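Local coordinates for protein agmatine ureohydrolase (Thermoplasma volcanium GSS1, PDB 3PZL) that probably hydrolyses agmatine to urea and putrescine, as a member of the arginase family that binds two manganese ions in each subunit, at residues S82-L87 with V292-R297; C162-A167 with R195-I200; T177-R182 with N208-Y213; T252-L257 with A287-V292. All coordinates share one frame; numbering follows the deposited sequence.

Interaction 1 (S82-L87 with V292-R297); sequences SGMADL and VFIASR
At the start of strand 84-90, an outermost strand of the chain's parallel sheet, Met84 and Ser82 meet Ile294 of helix 281-303. Met84 is modelled as selenomethionine, and the methyl CD1 of Ile294 is 3.7 Å from its SE. The same methyl is 3.7 Å from Met84 CG, so it rests against the middle of the thioether chain, and the two side chains cross obliquely. Ile294 reaches that far because its longer branch runs almost fully extended (chi2 171°). Its other branch, CG2, comes 4.1 Å from Ser82 CB in the loop just before the strand. Ser82 meets Ile294 through CB, while its OG bonds to Asp78 O.

This is the way a helix lies on a sheet in the three-layer α/β/α fold of arginases: Ile294 also touches Tyr37 of strand 37-42 and Ile118 of strand 116-121, spanning inward from the outermost strand. No hydrogen bond links 82-87 to 292-297. One turn away, Ser296 OG bonds back to Val292 O at 2.8 Å. That carbonyl also accepts the backbone bond from Ser296 N, and Ser296 OG has a further partner in Ser262 OG, just past helix 251-261.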
loop_
_atom_site.group_PDB
_atom_site.type_symbol
_atom_site.label_atom_id
_atom_site.label_comp_id
_atom_site.label_asym_id
_atom_site.label_seq_id
_atom_site.Cartn_x
_atom_site.Cartn_y
_atom_site.Cartn_z
ATOM N N SER B 82 -8.700 8.219 -35.635
ATOM C CA SER B 82 -7.476 8.991 -35.815
ATOM C C SER B 82 -6.208 8.207 -36.220
ATOM O O SER B 82 -5.113 8.716 -36.121
ATOM C CB SER B 82 -7.218 9.800 -34.554
ATOM O OG SER B 82 -8.335 10.625 -34.294
ATOM N N GLY B 83 -6.354 6.975 -36.689
ATOM C CA GLY B 83 -5.215 6.251 -37.234
ATOM C C GLY B 83 -4.124 5.963 -36.214
ATOM O O GLY B 83 -2.972 6.312 -36.419
HETATM N N MSE B 84 -4.493 5.319 -35.110
HETATM C CA MSE B 84 -3.559 4.926 -34.076
HETATM C C MSE B 84 -3.248 3.450 -34.196
HETATM O O MSE B 84 -4.137 2.639 -34.491
HETATM C CB MSE B 84 -4.196 5.124 -32.719
HETATM C CG MSE B 84 -4.079 6.491 -32.117
HETATM SE SE MSE B 84 -4.614 6.337 -30.207
HETATM C CE MSE B 84 -6.426 6.983 -30.390
ATOM N N ALA B 85 -1.993 3.116 -33.916
ATOM C CA ALA B 85 -1.521 1.744 -33.828
ATOM C C ALA B 85 -0.683 1.566 -32.562
ATOM O O ALA B 85 -0.085 2.526 -32.084
ATOM C CB ALA B 85 -0.687 1.400 -35.060
ATOM N N ASP B 86 -0.633 0.352 -32.024
ATOM C CA ASP B 86 0.189 0.075 -30.861
ATOM C C ASP B 86 1.047 -1.121 -31.196
ATOM O O ASP B 86 0.544 -2.226 -31.305
ATOM C CB ASP B 86 -0.682 -0.239 -29.629
ATOM C CG ASP B 86 0.098 -0.235 -28.288
ATOM O OD1 ASP B 86 1.346 -0.123 -28.262
ATOM O OD2 ASP B 86 -0.563 -0.338 -27.230
ATOM N N LEU B 87 2.347 -0.918 -31.340
ATOM C CA LEU B 87 3.246 -2.044 -31.629
ATOM C C LEU B 87 3.508 -2.993 -30.446
ATOM O O LEU B 87 3.931 -4.129 -30.673
ATOM C CB LEU B 87 4.574 -1.553 -32.208
ATOM C CG LEU B 87 4.449 -0.619 -33.401
ATOM C CD1 LEU B 87 5.827 -0.239 -33.873
ATOM C CD2 LEU B 87 3.641 -1.250 -34.516
ATOM N N VAL B 292 -4.411 14.014 -25.516
ATOM C CA VAL B 292 -4.333 15.432 -25.800
ATOM C C VAL B 292 -3.414 15.745 -26.990
ATOM O O VAL B 292 -3.725 16.596 -27.819
ATOM C CB VAL B 292 -3.914 16.217 -24.536
ATOM C CG1 VAL B 292 -3.321 17.580 -24.879
ATOM C CG2 VAL B 292 -5.084 16.380 -23.640
ATOM N N PHE B 293 -2.282 15.071 -27.077
ATOM C CA PHE B 293 -1.402 15.297 -28.196
ATOM C C PHE B 293 -2.059 14.928 -29.517
ATOM O O PHE B 293 -2.102 15.748 -30.444
ATOM C CB PHE B 293 -0.132 14.508 -28.023
ATOM C CG PHE B 293 0.733 14.510 -29.220
ATOM C CD1 PHE B 293 1.683 15.492 -29.396
ATOM C CD2 PHE B 293 0.610 13.535 -30.175
ATOM C CE1 PHE B 293 2.511 15.480 -30.499
ATOM C CE2 PHE B 293 1.430 13.534 -31.291
ATOM C CZ PHE B 293 2.385 14.495 -31.446
ATOM N N ILE B 294 -2.577 13.707 -29.612
ATOM C CA ILE B 294 -3.190 13.244 -30.844
ATOM C C ILE B 294 -4.403 14.111 -31.192
ATOM O O ILE B 294 -4.486 14.631 -32.304
ATOM C CB ILE B 294 -3.558 11.711 -30.777
ATOM C CG1 ILE B 294 -2.299 10.855 -30.678
ATOM C CG2 ILE B 294 -4.353 11.272 -31.960
ATOM C CD1 ILE B 294 -2.589 9.433 -30.411
ATOM N N ALA B 295 -5.315 14.277 -30.234
ATOM C CA ALA B 295 -6.566 14.979 -30.470
ATOM C C ALA B 295 -6.336 16.407 -30.918
ATOM O O ALA B 295 -6.905 16.840 -31.907
ATOM C CB ALA B 295 -7.511 14.919 -29.237
ATOM N N SER B 296 -5.514 17.152 -30.200
ATOM C CA SER B 296 -5.332 18.556 -30.550
ATOM C C SER B 296 -4.630 18.711 -31.894
ATOM O O SER B 296 -4.831 19.701 -32.604
ATOM C CB SER B 296 -4.551 19.302 -29.487
ATOM O OG SER B 296 -3.226 18.842 -29.481
ATOM N N ARG B 297 -3.798 17.739 -32.245
ATOM C CA ARG B 297 -3.175 17.748 -33.559
ATOM C C ARG B 297 -4.187 17.460 -34.669
ATOM O O ARG B 297 -4.129 18.080 -35.733
ATOM C CB ARG B 297 -2.029 16.738 -33.626
ATOM C CG ARG B 297 -1.236 16.820 -34.890
ATOM C CD ARG B 297 0.078 16.085 -34.747
ATOM N NE ARG B 297 0.993 16.379 -35.854
ATOM C CZ ARG B 297 0.927 15.786 -37.036
ATOM N NH1 ARG B 297 0.000 14.866 -37.244
ATOM N NH2 ARG B 297 1.789 16.094 -37.998
#

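Interaction 2 (C162-A167 with R195-I200); sequences CVTRRA and RKVSFI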
loop_
_atom_site.group_PDB
_atom_site.type_symbol
_atom_site.label_atom_id
_atom_site.label_comp_id
_atom_site.label_asym_id
_atom_site.label_seq_id
_atom_site.Cartn_x
_atom_site.Cartn_y
_atom_site.Cartn_z
ATOM N N CYS B 162 21.901 12.835 -18.063
ATOM C CA CYS B 162 22.789 13.467 -19.026
ATOM C C CYS B 162 22.083 13.666 -20.355
ATOM O O CYS B 162 22.706 14.136 -21.323
ATOM C CB CYS B 162 24.007 12.590 -19.269
ATOM S SG CYS B 162 24.937 12.140 -17.823
ATOM N N VAL B 163 20.793 13.313 -20.407
ATOM C CA VAL B 163 20.040 13.379 -21.659
ATOM C C VAL B 163 20.176 14.743 -22.372
ATOM O O VAL B 163 20.447 14.790 -23.572
ATOM C CB VAL B 163 18.565 12.890 -21.516
ATOM C CG1 VAL B 163 17.918 13.544 -20.404
ATOM C CG2 VAL B 163 17.757 13.157 -22.775
ATOM N N THR B 164 20.025 15.841 -21.639
ATOM C CA THR B 164 20.098 17.164 -22.260
ATOM C C THR B 164 21.469 17.414 -22.850
ATOM O O THR B 164 21.584 18.017 -23.898
ATOM C CB THR B 164 19.736 18.314 -21.286
ATOM O OG1 THR B 164 18.420 18.104 -20.758
ATOM C CG2 THR B 164 19.748 19.649 -22.022
ATOM N N ARG B 165 22.503 16.946 -22.166
ATOM C CA ARG B 165 23.858 17.173 -22.598
ATOM C C ARG B 165 24.091 16.484 -23.916
ATOM O O ARG B 165 24.573 17.088 -24.866
ATOM C CB ARG B 165 24.826 16.627 -21.575
ATOM C CG ARG B 165 26.231 17.121 -21.783
ATOM C CD ARG B 165 26.501 18.349 -20.954
ATOM N NE ARG B 165 27.740 18.986 -21.390
ATOM C CZ ARG B 165 28.498 19.782 -20.638
ATOM N NH1 ARG B 165 28.162 20.049 -19.370
ATOM N NH2 ARG B 165 29.603 20.313 -21.157
ATOM N N ARG B 166 23.740 15.208 -23.964
ATOM C CA ARG B 166 23.844 14.421 -25.184
ATOM C C ARG B 166 22.984 15.012 -26.307
ATOM O O ARG B 166 23.284 14.807 -27.493
ATOM C CB ARG B 166 23.476 12.961 -24.896
ATOM C CG ARG B 166 24.579 11.913 -25.138
ATOM C CD ARG B 166 26.001 12.381 -24.842
ATOM N NE ARG B 166 26.279 12.303 -23.417
ATOM C CZ ARG B 166 26.928 13.237 -22.726
ATOM N NH1 ARG B 166 27.365 14.346 -23.326
ATOM N NH2 ARG B 166 27.121 13.063 -21.427
ATOM N N ALA B 167 21.947 15.764 -25.937
ATOM C CA ALA B 167 21.090 16.420 -26.924
ATOM C C ALA B 167 21.787 17.618 -27.574
ATOM O O ALA B 167 21.753 17.776 -28.789
ATOM C CB ALA B 167 19.770 16.827 -26.303
ATOM N N ARG B 195 24.460 27.745 -20.793
ATOM C CA ARG B 195 23.671 28.819 -21.395
ATOM C C ARG B 195 23.308 28.565 -22.868
ATOM O O ARG B 195 22.475 29.281 -23.428
ATOM C CB ARG B 195 24.366 30.171 -21.222
ATOM C CG ARG B 195 23.410 31.365 -21.147
ATOM C CD ARG B 195 24.075 32.688 -21.659
ATOM N NE ARG B 195 23.124 33.812 -21.795
ATOM C CZ ARG B 195 22.863 34.708 -20.836
ATOM N NH1 ARG B 195 23.465 34.624 -19.651
ATOM N NH2 ARG B 195 21.990 35.689 -21.052
ATOM N N LYS B 196 23.902 27.534 -23.480
ATOM C CA LYS B 196 23.590 27.172 -24.871
ATOM C C LYS B 196 22.260 26.426 -25.022
ATOM O O LYS B 196 21.849 26.055 -26.129
ATOM C CB LYS B 196 24.732 26.387 -25.524
ATOM C CG LYS B 196 25.966 27.237 -25.823
ATOM C CD LYS B 196 27.144 26.357 -26.225
ATOM C CE LYS B 196 28.413 27.193 -26.383
ATOM N NZ LYS B 196 29.594 26.282 -26.624
ATOM N N VAL B 197 21.586 26.221 -23.900
ATOM C CA VAL B 197 20.250 25.646 -23.890
ATOM C C VAL B 197 19.353 26.609 -23.161
ATOM O O VAL B 197 19.776 27.285 -22.211
ATOM C CB VAL B 197 20.179 24.229 -23.193
ATOM C CG1 VAL B 197 18.755 23.860 -22.851
ATOM C CG2 VAL B 197 20.834 23.125 -24.067
ATOM N N SER B 198 18.110 26.665 -23.614
ATOM C CA SER B 198 17.100 27.471 -22.955
ATOM C C SER B 198 16.469 26.686 -21.799
ATOM O O SER B 198 15.830 25.655 -22.015
ATOM C CB SER B 198 16.049 27.900 -23.981
ATOM O OG SER B 198 15.514 29.167 -23.659
ATOM N N PHE B 199 16.678 27.156 -20.572
ATOM C CA PHE B 199 16.095 26.493 -19.410
ATOM C C PHE B 199 15.074 27.425 -18.796
ATOM O O PHE B 199 15.384 28.563 -18.464
ATOM C CB PHE B 199 17.159 26.132 -18.358
ATOM C CG PHE B 199 18.056 24.983 -18.744
ATOM C CD1 PHE B 199 19.401 25.196 -19.038
ATOM C CD2 PHE B 199 17.566 23.671 -18.784
ATOM C CE1 PHE B 199 20.231 24.122 -19.384
ATOM C CE2 PHE B 199 18.398 22.597 -19.138
ATOM C CZ PHE B 199 19.724 22.820 -19.428
ATOM N N ILE B 200 13.853 26.946 -18.639
ATOM C CA ILE B 200 12.833 27.756 -18.033
ATOM C C ILE B 200 12.368 27.103 -16.747
ATOM O O ILE B 200 11.870 25.949 -16.730
ATOM C CB ILE B 200 11.710 28.014 -19.020
ATOM C CG1 ILE B 200 12.264 28.834 -20.170
ATOM C CG2 ILE B 200 10.566 28.783 -18.375
ATOM C CD1 ILE B 200 11.615 28.522 -21.467
#
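Helix 163-171 runs past the start of strand 198-201 with Thr164 and Val197 nearest, their CA atoms 8.6 Å apart, so only side chains bridge the gap. The helix belongs to the β-α-β crossover between parallel strands 138-143 and 176-180, and the strand it meets here is the next one out, an outermost strand of the arginase-fold sheet in this chain.

Thr164 carries the whole helix side of the contact through one methyl. CG2 sits anti to the backbone N, with OG1 beside that N (chi1 -57°), and the methyl is thereby directed at the strand. It comes 4.2 Å from Val197 CG2 and 4.1 Å from Phe199 CZ. Thr164 and Phe199 point at each other from opposite directions, the methyl meeting the far end of the ring obliquely. Val197, just before the strand, instead crosses the threonine at a slant. No hydrogen bond passes between 162-167 and 195-200, and the contact is purely one of carbon with carbon.

Thr164 looks two ways in the fold. Its backbone bonds to that of Asp148, a manganese ligand, and its side chain lies about 6 Å from a manganese ion, so this packing borders the metal site. Phe199 in turn stacks on Phe194. Arg165 starts off away from the strand; its guanidinium forms a salt bridge with Asp191 and a cation-pi contact with Phe149. Within 195-200, Val197 CG1 lies 3.7 Å above one face of the Phe199 ring, displaced toward the rim.

Interaction 3 (T177-R182 with N208-Y213); sequences TSIGIR and NGIDKY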
loop_
_atom_site.group_PDB
_atom_site.type_symbol
_atom_site.label_atom_id
_atom_site.label_comp_id
_atom_site.label_asym_id
_atom_site.label_seq_id
_atom_site.Cartn_x
_atom_site.Cartn_y
_atom_site.Cartn_z
ATOM N N THR B 177 15.040 23.602 -25.775
ATOM C CA THR B 177 14.420 24.284 -24.658
ATOM C C THR B 177 13.956 23.236 -23.658
ATOM O O THR B 177 13.469 22.179 -24.045
ATOM C CB THR B 177 13.154 24.952 -25.138
ATOM O OG1 THR B 177 13.389 25.490 -26.447
ATOM C CG2 THR B 177 12.674 26.027 -24.162
ATOM N N SER B 178 14.054 23.530 -22.369
ATOM C CA SER B 178 13.549 22.609 -21.343
ATOM C C SER B 178 12.813 23.368 -20.248
ATOM O O SER B 178 13.378 24.252 -19.624
ATOM C CB SER B 178 14.697 21.807 -20.753
ATOM O OG SER B 178 14.215 20.723 -19.997
ATOM N N ILE B 179 11.548 23.035 -20.033
ATOM C CA ILE B 179 10.678 23.815 -19.168
ATOM C C ILE B 179 10.268 23.121 -17.878
ATOM O O ILE B 179 9.939 21.917 -17.864
ATOM C CB ILE B 179 9.391 24.200 -19.908
ATOM C CG1 ILE B 179 9.724 25.004 -21.156
ATOM C CG2 ILE B 179 8.474 25.017 -18.998
ATOM C CD1 ILE B 179 8.498 25.544 -21.853
ATOM N N GLY B 180 10.252 23.896 -16.794
ATOM C CA GLY B 180 9.804 23.395 -15.484
ATOM C C GLY B 180 10.948 23.183 -14.510
ATOM O O GLY B 180 10.735 22.898 -13.335
ATOM N N ILE B 181 12.174 23.345 -14.998
ATOM C CA ILE B 181 13.355 22.965 -14.215
ATOM C C ILE B 181 13.478 23.722 -12.867
ATOM O O ILE B 181 13.143 24.885 -12.775
ATOM C CB ILE B 181 14.685 23.000 -15.072
ATOM C CG1 ILE B 181 15.219 24.401 -15.178
ATOM C CG2 ILE B 181 14.517 22.350 -16.470
ATOM C CD1 ILE B 181 16.101 24.702 -14.036
ATOM N N ARG B 182 13.911 23.001 -11.832
ATOM C CA ARG B 182 13.969 23.502 -10.449
ATOM C C ARG B 182 14.994 22.762 -9.620
ATOM O O ARG B 182 15.056 22.937 -8.406
ATOM C CB ARG B 182 12.607 23.403 -9.754
ATOM C CG ARG B 182 11.986 22.016 -9.661
ATOM C CD ARG B 182 10.477 22.169 -9.413
ATOM N NE ARG B 182 9.697 20.926 -9.474
ATOM C CZ ARG B 182 9.289 20.331 -10.603
ATOM N NH1 ARG B 182 9.591 20.868 -11.785
ATOM N NH2 ARG B 182 8.581 19.191 -10.560
ATOM N N ASN B 208 5.057 34.039 -14.937
ATOM C CA ASN B 208 4.727 34.673 -16.206
ATOM C C ASN B 208 3.687 33.933 -17.018
ATOM O O ASN B 208 3.366 34.319 -18.137
ATOM C CB ASN B 208 5.987 34.846 -17.040
ATOM C CG ASN B 208 7.014 35.752 -16.368
ATOM O OD1 ASN B 208 6.671 36.706 -15.674
ATOM N ND2 ASN B 208 8.277 35.446 -16.573
ATOM N N GLY B 209 3.143 32.861 -16.468
ATOM C CA GLY B 209 2.278 31.993 -17.261
ATOM C C GLY B 209 3.099 31.151 -18.236
ATOM O O GLY B 209 4.226 31.523 -18.625
ATOM N N ILE B 210 2.531 30.013 -18.631
ATOM C CA ILE B 210 3.190 29.091 -19.545
ATOM C C ILE B 210 3.159 29.623 -20.971
ATOM O O ILE B 210 4.140 29.466 -21.715
ATOM C CB ILE B 210 2.588 27.644 -19.442
ATOM C CG1 ILE B 210 3.285 26.643 -20.387
ATOM C CG2 ILE B 210 1.083 27.656 -19.686
ATOM C CD1 ILE B 210 4.748 26.316 -20.051
ATOM N N ASP B 211 2.046 30.260 -21.344
ATOM C CA ASP B 211 1.876 30.813 -22.699
ATOM C C ASP B 211 3.064 31.627 -23.224
ATOM O O ASP B 211 3.514 31.399 -24.348
ATOM C CB ASP B 211 0.598 31.631 -22.808
ATOM C CG ASP B 211 -0.615 30.770 -23.139
ATOM O OD1 ASP B 211 -0.452 29.611 -23.571
ATOM O OD2 ASP B 211 -1.748 31.258 -22.986
ATOM N N LYS B 212 3.583 32.548 -22.412
ATOM C CA LYS B 212 4.775 33.312 -22.789
ATOM C C LYS B 212 5.811 32.400 -23.428
ATOM O O LYS B 212 6.135 32.565 -24.584
ATOM C CB LYS B 212 5.364 34.022 -21.564
ATOM C CG LYS B 212 6.756 34.621 -21.735
ATOM C CD LYS B 212 7.114 35.450 -20.518
ATOM C CE LYS B 212 8.204 36.501 -20.819
ATOM N NZ LYS B 212 9.561 35.883 -20.788
ATOM N N TYR B 213 6.289 31.416 -22.672
ATOM C CA TYR B 213 7.316 30.467 -23.123
ATOM C C TYR B 213 6.880 29.573 -24.282
ATOM O O TYR B 213 7.694 29.182 -25.105
ATOM C CB TYR B 213 7.821 29.662 -21.924
ATOM C CG TYR B 213 8.227 30.603 -20.802
ATOM C CD1 TYR B 213 9.449 31.297 -20.848
ATOM C CD2 TYR B 213 7.369 30.836 -19.718
ATOM C CE1 TYR B 213 9.801 32.157 -19.857
ATOM C CE2 TYR B 213 7.719 31.689 -18.725
ATOM C CZ TYR B 213 8.928 32.350 -18.808
ATOM O OH TYR B 213 9.283 33.219 -17.822
#
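Ile179 of strand 176-180 lays both branches of its side chain against helix 202-220, and this is the close-packed half of the contact. Its CG2 is 4.1 Å from Ile210 CD1, and the two isoleucines cross at about a right angle. Its CD1 is 4.2 Å from Tyr213 CB, one turn further along. In Ile210, CG1 lies anti to the backbone N (chi1 -179°), which carries CD1 over to the strand although the CB itself starts off to one side. Val205 of the same helix and Leu257 of helix 251-261 also touch Ile179, so it is enclosed by apolar carbons between sheet and helices. The Tyr213 ring stays buried too, turned from 177-182 toward Ile200 of strand 198-201.

The solvent side is looser and polar. Partly exposed Asn208 gives an ND2 bond to Tyr213 OH at 2.7 Å, nearly straight at 164° and close to the amide plane. Lys212, exposed, lays CG 4.1 Å above the centre of that ring. Asp211 reaches across to helix 251-261 and forms a salt bridge with Arg256.

Beyond the strand's end, Arg182 NH1 turns back to Gly180 O at 2.8 Å, and its NE bonds to Glu245 O. Between these two segments only apolar contact joins helix and strand; Arg182, Asn208 with Tyr213, and Asp211 spend their polar groups elsewhere.

Interaction 4 (T252-L257 with A287-V292); sequences TDVRRL and AKLLQV
Val254 and Leu289 meet methyl to methyl, CG1 to CD2 at 4.0 Å, with their side chains at about a right angle to each other. Leu289 leaves its helix obliquely to the neighbour, but its CG lies beside the backbone N (chi1 -77°) and the branch then brings CD2 across, where it also rests 4.2 Å from Arg255 CA. Arg255, next to Val254, meets Val292, about a turn on from Leu289, in another perpendicular crossing. Both methyls of Val292 straddle one carbon: CG1 is 4.0 Å and CG2 4.1 Å from Arg255 CG.

Arg255 is thus used through the aliphatic foot of its side chain. The chain then runs extended from CG to NE and takes the guanidinium off to a cation-pi contact with Phe203 of a neighbouring subunit, so one residue serves both the helix pair and the assembly. On helix 281-303, Lys288 NZ bonds to Gln291 OE1 at 3.1 Å and forms a salt bridge with Glu72, outside the interface with 252-257.

Between the segments the helix axes approach to 10.0 Å and run in the same direction, crossing at -25°. Helix 251-261 leads into strand 265-271 and helix 281-303 follows it, and both also touch strands of the central sheet. Two such roughly parallel helices, side by side on one face of a parallel sheet, are what the α/β/α sandwich of the arginase family provides.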
loop_
_atom_site.group_PDB
_atom_site.type_symbol
_atom_site.label_atom_id
_atom_site.label_comp_id
_atom_site.label_asym_id
_atom_site.label_seq_id
_atom_site.Cartn_x
_atom_site.Cartn_y
_atom_site.Cartn_z
ATOM N N THR B 252 -2.307 20.977 -16.063
ATOM C CA THR B 252 -2.754 21.887 -17.118
ATOM C C THR B 252 -1.651 22.645 -17.878
ATOM O O THR B 252 -1.831 22.989 -19.041
ATOM C CB THR B 252 -3.711 22.903 -16.529
ATOM O OG1 THR B 252 -3.177 23.379 -15.269
ATOM C CG2 THR B 252 -5.041 22.191 -16.268
ATOM N N ASP B 253 -0.519 22.926 -17.235
ATOM C CA ASP B 253 0.550 23.655 -17.927
ATOM C C ASP B 253 1.120 22.786 -19.046
ATOM O O ASP B 253 1.457 23.303 -20.108
ATOM C CB ASP B 253 1.684 24.120 -16.993
ATOM C CG ASP B 253 1.294 25.308 -16.078
ATOM O OD1 ASP B 253 0.504 26.222 -16.474
ATOM O OD2 ASP B 253 1.804 25.320 -14.927
ATOM N N VAL B 254 1.207 21.476 -18.819
ATOM C CA VAL B 254 1.820 20.603 -19.778
ATOM C C VAL B 254 0.831 20.371 -20.884
ATOM O O VAL B 254 1.218 20.159 -22.040
ATOM C CB VAL B 254 2.286 19.294 -19.142
ATOM C CG1 VAL B 254 2.781 18.321 -20.167
ATOM C CG2 VAL B 254 3.403 19.565 -18.149
ATOM N N ARG B 255 -0.454 20.442 -20.548
ATOM C CA ARG B 255 -1.505 20.163 -21.517
ATOM C C ARG B 255 -1.525 21.287 -22.502
ATOM O O ARG B 255 -1.612 21.062 -23.701
ATOM C CB ARG B 255 -2.864 20.006 -20.824
ATOM C CG ARG B 255 -4.083 19.876 -21.756
ATOM C CD ARG B 255 -5.376 19.969 -20.938
ATOM N NE ARG B 255 -6.620 19.875 -21.733
ATOM C CZ ARG B 255 -7.359 20.932 -22.089
ATOM N NH1 ARG B 255 -6.947 22.135 -21.754
ATOM N NH2 ARG B 255 -8.491 20.795 -22.784
ATOM N N ARG B 256 -1.405 22.504 -21.992
ATOM C CA ARG B 256 -1.406 23.690 -22.826
ATOM C C ARG B 256 -0.197 23.674 -23.736
ATOM O O ARG B 256 -0.283 24.024 -24.894
ATOM C CB ARG B 256 -1.461 24.948 -21.943
ATOM C CG ARG B 256 -1.502 26.259 -22.689
ATOM C CD ARG B 256 -2.797 26.475 -23.447
ATOM N NE ARG B 256 -2.732 27.703 -24.227
ATOM C CZ ARG B 256 -3.690 28.141 -25.034
ATOM N NH1 ARG B 256 -4.790 27.429 -25.200
ATOM N NH2 ARG B 256 -3.519 29.273 -25.709
ATOM N N LEU B 257 0.934 23.246 -23.216
ATOM C CA LEU B 257 2.136 23.116 -24.035
ATOM C C LEU B 257 1.924 22.195 -25.235
ATOM O O LEU B 257 2.407 22.463 -26.326
ATOM C CB LEU B 257 3.354 22.645 -23.213
ATOM C CG LEU B 257 4.690 22.663 -24.006
ATOM C CD1 LEU B 257 5.885 22.979 -23.203
ATOM C CD2 LEU B 257 4.919 21.374 -24.686
ATOM N N ALA B 287 -1.778 8.865 -19.787
ATOM C CA ALA B 287 -2.637 8.451 -20.884
ATOM C C ALA B 287 -3.456 9.607 -21.400
ATOM O O ALA B 287 -3.693 9.715 -22.615
ATOM C CB ALA B 287 -3.537 7.394 -20.455
ATOM N N LYS B 288 -3.906 10.473 -20.504
ATOM C CA LYS B 288 -4.649 11.649 -20.926
ATOM C C LYS B 288 -3.780 12.599 -21.780
ATOM O O LYS B 288 -4.168 13.064 -22.837
ATOM C CB LYS B 288 -5.199 12.360 -19.692
ATOM C CG LYS B 288 -6.233 13.357 -19.967
ATOM C CD LYS B 288 -7.403 12.697 -20.693
ATOM C CE LYS B 288 -8.111 13.707 -21.546
ATOM N NZ LYS B 288 -9.458 13.184 -21.931
ATOM N N LEU B 289 -2.565 12.848 -21.325
ATOM C CA LEU B 289 -1.587 13.631 -22.088
ATOM C C LEU B 289 -1.341 13.084 -23.493
ATOM O O LEU B 289 -1.056 13.838 -24.419
ATOM C CB LEU B 289 -0.271 13.707 -21.325
ATOM C CG LEU B 289 -0.257 14.688 -20.149
ATOM C CD1 LEU B 289 1.077 14.552 -19.435
ATOM C CD2 LEU B 289 -0.529 16.147 -20.580
ATOM N N LEU B 290 -1.460 11.772 -23.661
ATOM C CA LEU B 290 -1.277 11.173 -24.985
ATOM C C LEU B 290 -2.519 11.392 -25.841
ATOM O O LEU B 290 -2.419 11.520 -27.048
ATOM C CB LEU B 290 -0.955 9.675 -24.850
ATOM C CG LEU B 290 -1.378 8.746 -25.972
ATOM C CD1 LEU B 290 -0.438 8.968 -27.113
ATOM C CD2 LEU B 290 -1.317 7.331 -25.475
ATOM N N GLN B 291 -3.688 11.422 -25.214
ATOM C CA GLN B 291 -4.901 11.709 -25.942
ATOM C C GLN B 291 -4.827 13.132 -26.421
ATOM O O GLN B 291 -5.118 13.426 -27.582
ATOM C CB GLN B 291 -6.132 11.546 -25.055
ATOM C CG GLN B 291 -6.581 10.117 -24.871
ATOM C CD GLN B 291 -8.044 10.025 -24.494
ATOM O OE1 GLN B 291 -8.574 10.844 -23.715
ATOM N NE2 GLN B 291 -8.715 9.025 -25.050
ATOM N N VAL B 292 -4.411 14.014 -25.516
ATOM C CA VAL B 292 -4.333 15.432 -25.800
ATOM C C VAL B 292 -3.414 15.745 -26.990
ATOM O O VAL B 292 -3.725 16.596 -27.819
ATOM C CB VAL B 292 -3.914 16.217 -24.536
ATOM C CG1 VAL B 292 -3.321 17.580 -24.879
ATOM C CG2 VAL B 292 -5.084 16.380 -23.640
#

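How the interactions relate
All four contacts are apolar, and every touching residue is buried except Phe199 and Arg255, which are partly exposed. Interactions 1, 2 and 3 each set a helix against the parallel sheet, whereas interaction 4 joins two helices. Interactions 1 and 2 lie at the two outermost strands, on opposite sides of the chain's centre. Interaction 1 shares helix 281-303 and Val292 with interaction 4. Interactions 2 and 3 use neighbouring strands, tied by probable backbone hydrogen bonds such as Ser198 O to Ser178 N at 2.8 Å. Interactions 3 and 4 meet through polar chemistry too, Asp211 OD1 bridging to Arg256 NE at 3.0 Å. Of the touching side chains, Thr164 of interaction 2 lies nearest a manganese ion, at about 6 Å.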